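Local coordinates for protein Rik1-associated factor 1 (Schizosaccharomyces pombe, PDB 4O9D) that helps establish heterochromatin as a component of the Clr4 methyltransferase complex, which ubiquitylates and methylates histone H3, at residues Asp131-Leu136 and Leu144-Lys149; Asn150-Leu155 and Asn170-Glu175; Tyr181-Ile186 and Val199-Asp204; Gly213-Phe218 and Glu234-Leu239. All coordinates share one frame; numbering follows the deposited sequence.

The beta-propeller part of the protein illustrates how a blade is built and then joined to the next. The four contacts follow one another along the chain, each closing before the next opens. Contacts 1 and 2, with centres about 10 Å apart, are successive hairpins of one four-stranded sheet and share the junction between strands 144-148 and 153-158. Contact 3 is the first hairpin of the following blade, its centre about 9 Å from those of both. Contact 4, centred about 5 Å from contact 3, leaves strand 214-219 of that blade for strand 235-241 of the next. Together they show packing within a blade and from one blade to the next.

Contact 1. Residues Asp131-Leu136 and Leu144-Lys149; sequences DYIHKL and LAVACK
His134 and Lys135 both sit opposite Ala147, a classic beta bulge in an antiparallel hairpin of a propeller blade, whose strands 133-136 and 144-148 approach to 4.7 Å between axes; Ile133 with Cys148 and Leu136 with Val146 flank the bulge as non-hydrogen-bonded pairs. The bulge doubles the load on one carbonyl: Ala147 O accepts from His134 N at 2.8 Å and, weakly, from Lys135 N at 3.4 Å. On the face that carries Ile133 and Leu136, Ile133 CG2 touches Val146 CG1 at 4.0 Å, while Leu136 lies alongside Val146 with CD2 against CG2. Lys149 occupies the far end. Its CG stands anti to the backbone N (chi1 -166°) and the extended chain beyond passes between the side chains of Asp131 and His134. Lys149 CB lies over one face of the His134 imidazole, 4.1 Å from the ring centroid, in a CH-pi contact, while His134 ND1 bonds to Ser184 OG of the next blade. Lys149 NZ ends obliquely beside the Tyr132 ring, 3.6 Å from CE2. A water bridges Lys149 and Asp131, whose charged atoms do not touch, accepting from Lys149 NZ at 2.8 Å and donating to Asp131 OD1 at 3.1 Å.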
loop_
_atom_site.group_PDB
_atom_site.type_symbol
_atom_site.label_atom_id
_atom_site.label_comp_id
_atom_site.label_asym_id
_atom_site.label_seq_id
_atom_site.Cartn_x
_atom_site.Cartn_y
_atom_site.Cartn_z
ATOM N N ASP A 131 5.279 17.308 8.080
ATOM C CA ASP A 131 6.085 16.115 8.340
ATOM C C ASP A 131 5.823 15.112 7.194
ATOM O O ASP A 131 5.043 15.398 6.276
ATOM C CB ASP A 131 5.722 15.535 9.722
ATOM C CG ASP A 131 6.871 14.766 10.384
ATOM O OD1 ASP A 131 7.869 14.407 9.726
ATOM O OD2 ASP A 131 6.757 14.499 11.602
ATOM N N TYR A 132 6.503 13.976 7.226
ATOM C CA TYR A 132 6.407 12.998 6.137
ATOM C C TYR A 132 4.962 12.710 5.760
ATOM O O TYR A 132 4.073 12.634 6.626
ATOM C CB TYR A 132 7.018 11.659 6.536
ATOM C CG TYR A 132 8.477 11.684 6.920
ATOM C CD1 TYR A 132 9.284 12.767 6.611
ATOM C CD2 TYR A 132 9.050 10.596 7.575
ATOM C CE1 TYR A 132 10.623 12.774 6.956
ATOM C CE2 TYR A 132 10.383 10.604 7.937
ATOM C CZ TYR A 132 11.162 11.697 7.623
ATOM O OH TYR A 132 12.494 11.698 7.963
ATOM N N ILE A 133 4.730 12.563 4.461
ATOM C CA ILE A 133 3.508 11.925 3.989
ATOM C C ILE A 133 3.673 10.415 4.203
ATOM O O ILE A 133 4.698 9.857 3.818
ATOM C CB ILE A 133 3.271 12.198 2.504
ATOM C CG1 ILE A 133 3.319 13.717 2.229
ATOM C CG2 ILE A 133 1.916 11.603 2.068
ATOM C CD1 ILE A 133 2.355 14.575 3.109
ATOM N N HIS A 134 2.682 9.761 4.805
ATOM C CA HIS A 134 2.739 8.282 4.979
ATOM C C HIS A 134 1.805 7.442 4.082
ATOM O O HIS A 134 2.115 6.288 3.791
ATOM C CB HIS A 134 2.443 7.909 6.450
ATOM C CG HIS A 134 3.612 8.089 7.373
ATOM N ND1 HIS A 134 3.479 8.127 8.747
ATOM C CD2 HIS A 134 4.937 8.229 7.122
ATOM C CE1 HIS A 134 4.673 8.255 9.301
ATOM N NE2 HIS A 134 5.573 8.329 8.336
ATOM N N LYS A 135 0.640 7.967 3.703
ATOM C CA LYS A 135 -0.313 7.184 2.879
ATOM C C LYS A 135 -1.225 8.056 2.038
ATOM O O LYS A 135 -1.524 9.199 2.406
ATOM C CB LYS A 135 -1.209 6.290 3.741
ATOM C CG LYS A 135 -1.663 4.995 3.032
ATOM C CD LYS A 135 -0.557 3.953 2.954
ATOM C CE LYS A 135 -1.057 2.672 2.257
ATOM N NZ LYS A 135 -1.611 2.952 0.887
ATOM N N LEU A 136 -1.668 7.513 0.908
ATOM C CA LEU A 136 -2.683 8.163 0.076
ATOM C C LEU A 136 -3.858 7.244 -0.183
ATOM O O LEU A 136 -3.685 6.043 -0.278
ATOM C CB LEU A 136 -2.102 8.535 -1.297
ATOM C CG LEU A 136 -0.976 9.557 -1.304
ATOM C CD1 LEU A 136 -0.432 9.716 -2.742
ATOM C CD2 LEU A 136 -1.480 10.881 -0.731
ATOM N N LEU A 144 -8.626 13.127 -3.109
ATOM C CA LEU A 144 -7.402 12.502 -2.601
ATOM C C LEU A 144 -7.255 12.656 -1.072
ATOM O O LEU A 144 -7.253 13.780 -0.559
ATOM C CB LEU A 144 -6.198 13.091 -3.325
ATOM C CG LEU A 144 -4.825 12.531 -2.945
ATOM C CD1 LEU A 144 -4.689 11.133 -3.434
ATOM C CD2 LEU A 144 -3.707 13.416 -3.514
ATOM N N ALA A 145 -7.170 11.541 -0.343
ATOM C CA ALA A 145 -6.958 11.621 1.099
ATOM C C ALA A 145 -5.493 11.412 1.408
ATOM O O ALA A 145 -4.812 10.583 0.783
ATOM C CB ALA A 145 -7.852 10.628 1.860
ATOM N N VAL A 146 -4.995 12.188 2.358
ATOM C CA VAL A 146 -3.594 12.202 2.666
ATOM C C VAL A 146 -3.406 11.921 4.153
ATOM O O VAL A 146 -4.041 12.576 4.973
ATOM C CB VAL A 146 -3.026 13.564 2.342
ATOM C CG1 VAL A 146 -1.535 13.566 2.527
ATOM C CG2 VAL A 146 -3.404 13.923 0.895
ATOM N N ALA A 147 -2.543 10.960 4.505
ATOM C CA ALA A 147 -2.232 10.722 5.912
ATOM C C ALA A 147 -0.812 11.189 6.211
ATOM O O ALA A 147 0.155 10.734 5.601
ATOM C CB ALA A 147 -2.440 9.236 6.297
ATOM N N CYS A 148 -0.691 12.097 7.177
ATOM C CA CYS A 148 0.584 12.755 7.443
ATOM C C CYS A 148 1.128 12.389 8.823
ATOM O O CYS A 148 0.370 12.192 9.779
ATOM C CB CYS A 148 0.420 14.281 7.316
ATOM S SG CYS A 148 1.932 15.203 7.700
ATOM N N LYS A 149 2.452 12.322 8.909
ATOM C CA LYS A 149 3.146 12.007 10.141
ATOM C C LYS A 149 2.839 13.017 11.247
ATOM O O LYS A 149 2.925 12.679 12.432
ATOM C CB LYS A 149 4.655 11.939 9.872
ATOM C CG LYS A 149 5.488 11.296 10.983
ATOM C CD LYS A 149 6.925 11.025 10.534
ATOM C CE LYS A 149 7.772 10.479 11.676
ATOM N NZ LYS A 149 9.109 9.981 11.214
HETATM O O HOH W 1 10.114 12.480 10.653
#

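Contact 2. Residues Asn150-Leu155 and Asn170-Glu175; sequences NGYGYL and NLIYPE. With EDO (1,2-ethanediol), chain F.
Gly153 and Leu171 form a hydrogen-bonded pair in the antiparallel hairpin that makes the outer half of a propeller blade. Gly153 N gives to Leu171 O at 3.1 Å, and Leu171 N returns the bond to Gly153 O at 2.7 Å. A water continues the link between the segments, donating to both Leu171 O and Gly151 O. Side-chain polar bonds brace the turn: Asn150 OD1 accepts from Tyr152 N at 2.9 Å, an Asx turn, and Asn150 ND2 reaches Tyr154 OH at 2.9 Å with the hydroxyl in its amide plane. Asn170 OD1 meets the edge of the Tyr154 ring 3.2 Å from CD1, the amide turned 78° from the ring, and also accepts from O2 of a 1,2-ethanediol, probably left by the crystallisation liquor. Among apolar groups, Leu171 CD1 touches Leu155 CG at 3.9 Å where the two side chains cross at about a right angle, and Tyr152 CE2 packs alongside Ile172 CG1 at 3.4 Å. A phenylalanine in place of Tyr154 lacks the hydroxyl that Asn150 ND2 meets, and the amide, left with Thr130 OG1, would probably hold the turn less firmly. The chemistry implies a division of labour: two backbone bonds and carbon contacts join the strands, while the Asn150 amide, with Tyr154 OH, braces the turn.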
loop_
_atom_site.group_PDB
_atom_site.type_symbol
_atom_site.label_atom_id
_atom_site.label_comp_id
_atom_site.label_asym_id
_atom_site.label_seq_id
_atom_site.Cartn_x
_atom_site.Cartn_y
_atom_site.Cartn_z
ATOM N N ASN A 150 2.465 14.246 10.875
ATOM C CA ASN A 150 2.179 15.268 11.884
ATOM C C ASN A 150 0.880 14.999 12.636
ATOM O O ASN A 150 0.538 15.728 13.556
ATOM C CB ASN A 150 2.153 16.691 11.277
ATOM C CG ASN A 150 1.010 16.901 10.306
ATOM O OD1 ASN A 150 0.205 16.006 10.097
ATOM N ND2 ASN A 150 0.928 18.098 9.710
ATOM N N GLY A 151 0.150 13.955 12.246
ATOM C CA GLY A 151 -1.089 13.607 12.925
ATOM C C GLY A 151 -2.350 14.081 12.221
ATOM O O GLY A 151 -3.452 13.678 12.580
ATOM N N TYR A 152 -2.202 14.937 11.219
ATOM C CA TYR A 152 -3.338 15.334 10.373
ATOM C C TYR A 152 -3.577 14.384 9.194
ATOM O O TYR A 152 -2.622 13.881 8.609
ATOM C CB TYR A 152 -3.071 16.726 9.760
ATOM C CG TYR A 152 -3.220 17.854 10.756
ATOM C CD1 TYR A 152 -2.363 17.956 11.850
ATOM C CD2 TYR A 152 -4.216 18.825 10.604
ATOM C CE1 TYR A 152 -2.488 19.004 12.780
ATOM C CE2 TYR A 152 -4.357 19.860 11.533
ATOM C CZ TYR A 152 -3.486 19.944 12.613
ATOM O OH TYR A 152 -3.622 20.961 13.538
ATOM N N GLY A 153 -4.846 14.196 8.826
ATOM C CA GLY A 153 -5.213 13.817 7.465
ATOM C C GLY A 153 -5.602 15.071 6.650
ATOM O O GLY A 153 -6.002 16.097 7.209
ATOM N N TYR A 154 -5.464 15.000 5.334
ATOM C CA TYR A 154 -5.933 16.073 4.454
ATOM C C TYR A 154 -6.791 15.462 3.329
ATOM O O TYR A 154 -6.578 14.299 2.929
ATOM C CB TYR A 154 -4.739 16.810 3.869
ATOM C CG TYR A 154 -3.762 17.344 4.891
ATOM C CD1 TYR A 154 -3.933 18.610 5.454
ATOM C CD2 TYR A 154 -2.656 16.603 5.276
ATOM C CE1 TYR A 154 -3.034 19.111 6.395
ATOM C CE2 TYR A 154 -1.752 17.091 6.200
ATOM C CZ TYR A 154 -1.953 18.363 6.759
ATOM O OH TYR A 154 -1.058 18.859 7.674
ATOM N N LEU A 155 -7.799 16.212 2.882
ATOM C CA LEU A 155 -8.560 15.868 1.686
ATOM C C LEU A 155 -8.269 16.936 0.615
ATOM O O LEU A 155 -8.455 18.137 0.865
ATOM C CB LEU A 155 -10.067 15.817 1.974
ATOM C CG LEU A 155 -10.618 14.738 2.931
ATOM C CD1 LEU A 155 -12.119 14.970 3.111
ATOM C CD2 LEU A 155 -10.317 13.306 2.414
ATOM N N ASN A 170 -8.700 19.908 6.306
ATOM C CA ASN A 170 -7.938 19.227 7.344
ATOM C C ASN A 170 -8.855 18.242 8.058
ATOM O O ASN A 170 -10.026 18.567 8.344
ATOM C CB ASN A 170 -7.391 20.224 8.371
ATOM C CG ASN A 170 -6.339 21.156 7.799
ATOM O OD1 ASN A 170 -5.736 20.883 6.766
ATOM N ND2 ASN A 170 -6.111 22.264 8.481
ATOM N N LEU A 171 -8.336 17.036 8.306
ATOM C CA LEU A 171 -9.027 16.042 9.099
ATOM C C LEU A 171 -8.292 15.918 10.435
ATOM O O LEU A 171 -7.186 15.348 10.519
ATOM C CB LEU A 171 -9.064 14.665 8.382
ATOM C CG LEU A 171 -9.683 14.610 6.975
ATOM C CD1 LEU A 171 -9.445 13.200 6.330
ATOM C CD2 LEU A 171 -11.152 14.956 6.996
ATOM N N ILE A 172 -8.941 16.418 11.481
ATOM C CA ILE A 172 -8.288 16.704 12.753
ATOM C C ILE A 172 -8.973 15.898 13.841
ATOM O O ILE A 172 -10.187 15.959 13.978
ATOM C CB ILE A 172 -8.384 18.243 13.069
ATOM C CG1 ILE A 172 -7.624 19.057 12.012
ATOM C CG2 ILE A 172 -7.836 18.584 14.446
ATOM C CD1 ILE A 172 -7.800 20.569 12.185
ATOM N N TYR A 173 -8.205 15.093 14.573
ATOM C CA TYR A 173 -8.753 14.360 15.714
ATOM C C TYR A 173 -7.933 14.858 16.893
ATOM O O TYR A 173 -6.820 14.390 17.122
ATOM C CB TYR A 173 -8.624 12.849 15.499
ATOM C CG TYR A 173 -9.073 11.953 16.650
ATOM C CD1 TYR A 173 -9.748 12.464 17.749
ATOM C CD2 TYR A 173 -8.787 10.581 16.626
ATOM C CE1 TYR A 173 -10.147 11.632 18.789
ATOM C CE2 TYR A 173 -9.169 9.744 17.656
ATOM C CZ TYR A 173 -9.853 10.266 18.733
ATOM O OH TYR A 173 -10.231 9.431 19.757
ATOM N N PRO A 174 -8.450 15.879 17.603
ATOM C CA PRO A 174 -7.655 16.591 18.608
ATOM C C PRO A 174 -7.033 15.703 19.669
ATOM O O PRO A 174 -5.882 15.932 20.029
ATOM C CB PRO A 174 -8.669 17.555 19.249
ATOM C CG PRO A 174 -9.733 17.746 18.228
ATOM C CD PRO A 174 -9.818 16.427 17.488
ATOM N N GLU A 175 -7.764 14.703 20.156
ATOM C CA GLU A 175 -7.235 13.808 21.184
ATOM C C GLU A 175 -6.007 13.001 20.678
ATOM O O GLU A 175 -4.992 12.861 21.379
ATOM C CB GLU A 175 -8.339 12.873 21.692
ATOM C CG GLU A 175 -9.386 13.575 22.554
ATOM C CD GLU A 175 -10.477 14.287 21.747
ATOM O OE1 GLU A 175 -10.398 14.364 20.492
ATOM O OE2 GLU A 175 -11.435 14.756 22.386
HETATM C C1 EDO F . -6.300 24.868 4.669
HETATM O O1 EDO F . -5.205 24.874 5.599
HETATM C C2 EDO F . -6.787 23.425 4.579
HETATM O O2 EDO F . -5.643 22.554 4.538
HETATM O O HOH W 2 -6.212 13.844 12.655
#

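Contact 3. Residues Tyr181-Ile186 and Val199-Asp204; sequences YSASLI and VIIGYD
Leu185 fills the hollow over Gly202, its CB 4.0 Å from Gly202 CA; a beta carbon on this glycine would collide with Leu185 CD1. The hollow lies at a classic beta bulge of the blade's first antiparallel hairpin, where Ser184 and Leu185 both face Gly202 and give their N-H groups to its single carbonyl oxygen. On the other face, Ala183 CB is a small bump that rests against both Ile201 CG2, at 3.9 Å, and Tyr203 CE2, at 4.0 Å. Ile201 CG2 in turn lies over one face of the Tyr203 ring, toward its rim. Further along, Ile186 CG1, anti to the backbone N (chi1 -151°), presses against Val199 CG1 at 3.7 Å, with Ile201 CG1 alongside. At the opposite end the side chains of Tyr181 and Tyr203 cross at about a right angle and touch through their CB atoms. Asp204 holds CG in the crowded position between N and carbonyl carbon (chi1 58°), and Ser184 OG donates to its OD1 at 2.8 Å from above the carboxylate plane. Because Ser184 OG also bonds to His134 ND1 and Ser182 OG to Lys149 O, the serines link this hairpin to the preceding blade, and the Asp204 carboxylate that accepts its bond would probably polarise the Ser184 hydroxyl.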
loop_
_atom_site.group_PDB
_atom_site.type_symbol
_atom_site.label_atom_id
_atom_site.label_comp_id
_atom_site.label_asym_id
_atom_site.label_seq_id
_atom_site.Cartn_x
_atom_site.Cartn_y
_atom_site.Cartn_z
ATOM N N TYR A 181 0.230 11.340 18.210
ATOM C CA TYR A 181 0.119 10.258 17.235
ATOM C C TYR A 181 0.402 10.695 15.797
ATOM O O TYR A 181 0.231 11.859 15.436
ATOM C CB TYR A 181 -1.275 9.615 17.282
ATOM C CG TYR A 181 -1.578 8.825 18.547
ATOM C CD1 TYR A 181 -0.579 8.506 19.461
ATOM C CD2 TYR A 181 -2.869 8.413 18.825
ATOM C CE1 TYR A 181 -0.869 7.770 20.615
ATOM C CE2 TYR A 181 -3.165 7.704 19.973
ATOM C CZ TYR A 181 -2.158 7.382 20.859
ATOM O OH TYR A 181 -2.459 6.674 22.003
ATOM N N SER A 182 0.831 9.747 14.978
ATOM C CA SER A 182 1.028 10.007 13.550
ATOM C C SER A 182 -0.125 9.378 12.798
ATOM O O SER A 182 -0.594 8.314 13.188
ATOM C CB SER A 182 2.351 9.435 13.078
ATOM O OG SER A 182 3.437 10.196 13.609
ATOM N N ALA A 183 -0.620 10.055 11.763
ATOM C CA ALA A 183 -1.614 9.460 10.890
ATOM C C ALA A 183 -0.837 8.697 9.830
ATOM O O ALA A 183 -0.090 9.300 9.033
ATOM C CB ALA A 183 -2.484 10.509 10.253
ATOM N N SER A 184 -1.002 7.377 9.814
ATOM C CA SER A 184 -0.193 6.544 8.925
ATOM C C SER A 184 -0.967 5.625 7.962
ATOM O O SER A 184 -0.344 5.006 7.100
ATOM C CB SER A 184 0.770 5.688 9.763
ATOM O OG SER A 184 1.683 6.514 10.480
ATOM N N LEU A 185 -2.286 5.511 8.120
ATOM C CA LEU A 185 -3.112 4.681 7.227
ATOM C C LEU A 185 -4.344 5.459 6.846
ATOM O O LEU A 185 -4.865 6.206 7.671
ATOM C CB LEU A 185 -3.559 3.395 7.939
ATOM C CG LEU A 185 -2.364 2.645 8.537
ATOM C CD1 LEU A 185 -2.842 1.601 9.563
ATOM C CD2 LEU A 185 -1.572 2.035 7.427
ATOM N N ILE A 186 -4.872 5.246 5.648
ATOM C CA ILE A 186 -6.067 6.006 5.250
ATOM C C ILE A 186 -6.812 5.301 4.127
ATOM O O ILE A 186 -6.190 4.770 3.197
ATOM C CB ILE A 186 -5.668 7.475 4.882
ATOM C CG1 ILE A 186 -6.817 8.469 5.140
ATOM C CG2 ILE A 186 -5.144 7.584 3.408
ATOM C CD1 ILE A 186 -6.333 9.939 5.260
ATOM N N VAL A 199 -14.001 8.580 5.707
ATOM C CA VAL A 199 -12.554 8.447 5.619
ATOM C C VAL A 199 -12.129 7.775 6.908
ATOM O O VAL A 199 -12.415 8.265 8.005
ATOM C CB VAL A 199 -11.870 9.819 5.527
ATOM C CG1 VAL A 199 -10.339 9.671 5.430
ATOM C CG2 VAL A 199 -12.443 10.596 4.339
ATOM N N ILE A 200 -11.468 6.632 6.769
ATOM C CA ILE A 200 -10.945 5.904 7.908
ATOM C C ILE A 200 -9.480 6.302 8.055
ATOM O O ILE A 200 -8.727 6.291 7.080
ATOM C CB ILE A 200 -11.035 4.368 7.649
ATOM C CG1 ILE A 200 -12.483 3.950 7.349
ATOM C CG2 ILE A 200 -10.449 3.596 8.811
ATOM C CD1 ILE A 200 -12.561 2.613 6.486
ATOM N N ILE A 201 -9.061 6.664 9.258
ATOM C CA ILE A 201 -7.653 6.966 9.484
ATOM C C ILE A 201 -7.051 6.118 10.611
ATOM O O ILE A 201 -7.603 6.030 11.715
ATOM C CB ILE A 201 -7.442 8.421 9.876
ATOM C CG1 ILE A 201 -8.015 9.352 8.809
ATOM C CG2 ILE A 201 -5.936 8.718 10.081
ATOM C CD1 ILE A 201 -7.674 10.801 9.037
ATOM N N GLY A 202 -5.885 5.555 10.351
ATOM C CA GLY A 202 -5.221 4.734 11.352
ATOM C C GLY A 202 -4.037 5.500 11.868
ATOM O O GLY A 202 -3.310 6.099 11.073
ATOM N N TYR A 203 -3.850 5.491 13.191
ATOM C CA TYR A 203 -2.761 6.227 13.819
ATOM C C TYR A 203 -1.736 5.293 14.479
ATOM O O TYR A 203 -2.084 4.206 14.968
ATOM C CB TYR A 203 -3.313 7.206 14.879
ATOM C CG TYR A 203 -4.268 8.254 14.342
ATOM C CD1 TYR A 203 -5.613 7.958 14.117
ATOM C CD2 TYR A 203 -3.843 9.558 14.105
ATOM C CE1 TYR A 203 -6.508 8.933 13.633
ATOM C CE2 TYR A 203 -4.727 10.532 13.608
ATOM C CZ TYR A 203 -6.048 10.217 13.392
ATOM O OH TYR A 203 -6.915 11.185 12.914
ATOM N N ASP A 204 -0.480 5.721 14.503
ATOM C CA ASP A 204 0.549 5.004 15.246
ATOM C C ASP A 204 1.423 6.035 15.963
ATOM O O ASP A 204 1.133 7.212 15.903
ATOM C CB ASP A 204 1.352 4.071 14.332
ATOM C CG ASP A 204 2.043 4.802 13.170
ATOM O OD1 ASP A 204 2.155 6.052 13.193
ATOM O OD2 ASP A 204 2.516 4.106 12.239
#

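Contact 4. Residues Gly213-Phe218 and Glu234-Leu239; sequences GCLALF and EAFTSL
Leu215 sets its CB over one face of the Phe236 ring, 4.0 Å from the centroid and 13° off the ring normal, a CH-pi contact between neighbouring propeller blades. Further out, Leu215 CD1 meets Leu239 CD2 at 3.7 Å as the two side chains slide past each other in opposite directions. Phe236 CD1 also comes within 3.6 Å of Cys214 O. At the start of both segments the backbones crowd together: Gly213 O accepts a weak bond from Glu234 N at 3.1 Å, and a beta carbon on Gly213 would clash with Glu234 O. Strands 214-218 and 235-239 run at 73° and do not pair, so each is positioned by its own sheet. Cys214 is hydrogen-bonded, backbone to backbone, to Tyr203, and Ala250 of strand 247-253 packs against both Phe236 and Leu239. Leu185, from the same blade as Leu215, touches Phe236 and Leu239, and Glu234 OE1 is held by Tyr261 OH and Ser252 OG. An alanine at Phe236 would probably open a gap over Leu215 CB and beside Cys214 O, with the CH-pi contact lost. With one weak bond between the segments, the chemistry implies that carbon packing carries this junction, while hydrogen bonds within each sheet hold the packed residues in place.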
loop_
_atom_site.group_PDB
_atom_site.type_symbol
_atom_site.label_atom_id
_atom_site.label_comp_id
_atom_site.label_asym_id
_atom_site.label_seq_id
_atom_site.Cartn_x
_atom_site.Cartn_y
_atom_site.Cartn_z
ATOM N N GLY A 213 -1.611 4.306 19.433
ATOM C CA GLY A 213 -2.265 4.803 18.235
ATOM C C GLY A 213 -3.753 4.607 18.413
ATOM O O GLY A 213 -4.252 4.405 19.547
ATOM N N CYS A 214 -4.469 4.635 17.299
ATOM C CA CYS A 214 -5.916 4.411 17.317
ATOM C C CYS A 214 -6.467 4.393 15.882
ATOM O O CYS A 214 -5.726 4.615 14.918
ATOM C CB CYS A 214 -6.608 5.509 18.120
ATOM S SG CYS A 214 -6.348 7.159 17.446
ATOM N N LEU A 215 -7.764 4.119 15.767
ATOM C CA LEU A 215 -8.454 4.070 14.487
ATOM C C LEU A 215 -9.694 4.978 14.578
ATOM O O LEU A 215 -10.504 4.832 15.507
ATOM C CB LEU A 215 -8.836 2.611 14.171
ATOM C CG LEU A 215 -9.370 2.347 12.762
ATOM C CD1 LEU A 215 -8.214 2.520 11.736
ATOM C CD2 LEU A 215 -9.996 0.977 12.693
ATOM N N ALA A 216 -9.799 5.960 13.671
ATOM C CA ALA A 216 -10.897 6.933 13.709
ATOM C C ALA A 216 -11.648 7.047 12.382
ATOM O O ALA A 216 -11.150 6.617 11.329
ATOM C CB ALA A 216 -10.374 8.306 14.104
ATOM N N LEU A 217 -12.843 7.635 12.435
ATOM C CA LEU A 217 -13.641 7.818 11.237
ATOM C C LEU A 217 -13.974 9.289 11.038
ATOM O O LEU A 217 -14.256 9.996 12.013
ATOM C CB LEU A 217 -14.939 7.035 11.359
ATOM C CG LEU A 217 -15.749 6.839 10.069
ATOM C CD1 LEU A 217 -15.037 5.881 9.063
ATOM C CD2 LEU A 217 -17.176 6.342 10.417
ATOM N N PHE A 218 -13.968 9.733 9.777
ATOM C CA PHE A 218 -14.334 11.112 9.429
ATOM C C PHE A 218 -15.418 11.114 8.327
ATOM O O PHE A 218 -15.500 10.187 7.516
ATOM C CB PHE A 218 -13.107 11.868 8.921
ATOM C CG PHE A 218 -12.100 12.214 9.989
ATOM C CD1 PHE A 218 -11.171 11.272 10.428
ATOM C CD2 PHE A 218 -12.065 13.488 10.528
ATOM C CE1 PHE A 218 -10.236 11.601 11.411
ATOM C CE2 PHE A 218 -11.147 13.826 11.503
ATOM C CZ PHE A 218 -10.233 12.885 11.955
ATOM N N GLU A 234 -3.552 1.470 20.282
ATOM C CA GLU A 234 -2.636 0.469 19.736
ATOM C C GLU A 234 -2.154 1.047 18.396
ATOM O O GLU A 234 -2.851 1.858 17.783
ATOM C CB GLU A 234 -3.361 -0.870 19.491
ATOM C CG GLU A 234 -4.019 -1.474 20.757
ATOM C CD GLU A 234 -4.997 -2.619 20.468
ATOM O OE1 GLU A 234 -5.360 -2.881 19.291
ATOM O OE2 GLU A 234 -5.423 -3.248 21.447
ATOM N N ALA A 235 -0.973 0.635 17.958
ATOM C CA ALA A 235 -0.373 1.153 16.726
ATOM C C ALA A 235 -0.910 0.376 15.534
ATOM O O ALA A 235 -0.556 -0.794 15.324
ATOM C CB ALA A 235 1.143 1.038 16.786
ATOM N N PHE A 236 -1.737 1.031 14.737
ATOM C CA PHE A 236 -2.307 0.394 13.571
ATOM C C PHE A 236 -1.316 0.379 12.421
ATOM O O PHE A 236 -0.630 1.366 12.159
ATOM C CB PHE A 236 -3.640 1.034 13.198
ATOM C CG PHE A 236 -4.743 0.602 14.106
ATOM C CD1 PHE A 236 -4.849 1.130 15.382
ATOM C CD2 PHE A 236 -5.628 -0.381 13.717
ATOM C CE1 PHE A 236 -5.829 0.682 16.248
ATOM C CE2 PHE A 236 -6.609 -0.827 14.581
ATOM C CZ PHE A 236 -6.713 -0.306 15.834
ATOM N N THR A 237 -1.251 -0.778 11.766
ATOM C CA THR A 237 -0.230 -1.080 10.790
ATOM C C THR A 237 -0.802 -1.316 9.400
ATOM O O THR A 237 -0.096 -1.165 8.422
ATOM C CB THR A 237 0.602 -2.338 11.195
ATOM O OG1 THR A 237 -0.252 -3.494 11.345
ATOM C CG2 THR A 237 1.362 -2.099 12.503
ATOM N N SER A 238 -2.076 -1.672 9.288
ATOM C CA SER A 238 -2.574 -2.014 7.971
ATOM C C SER A 238 -4.108 -1.972 7.906
ATOM O O SER A 238 -4.764 -2.317 8.863
ATOM C CB SER A 238 -2.056 -3.426 7.637
ATOM O OG SER A 238 -2.793 -4.016 6.610
ATOM N N LEU A 239 -4.648 -1.552 6.763
ATOM C CA LEU A 239 -6.093 -1.417 6.534
ATOM C C LEU A 239 -6.382 -2.049 5.203
ATOM O O LEU A 239 -5.655 -1.793 4.221
ATOM C CB LEU A 239 -6.506 0.073 6.416
ATOM C CG LEU A 239 -6.404 1.028 7.593
ATOM C CD1 LEU A 239 -6.988 2.436 7.192
ATOM C CD2 LEU A 239 -7.154 0.525 8.798
#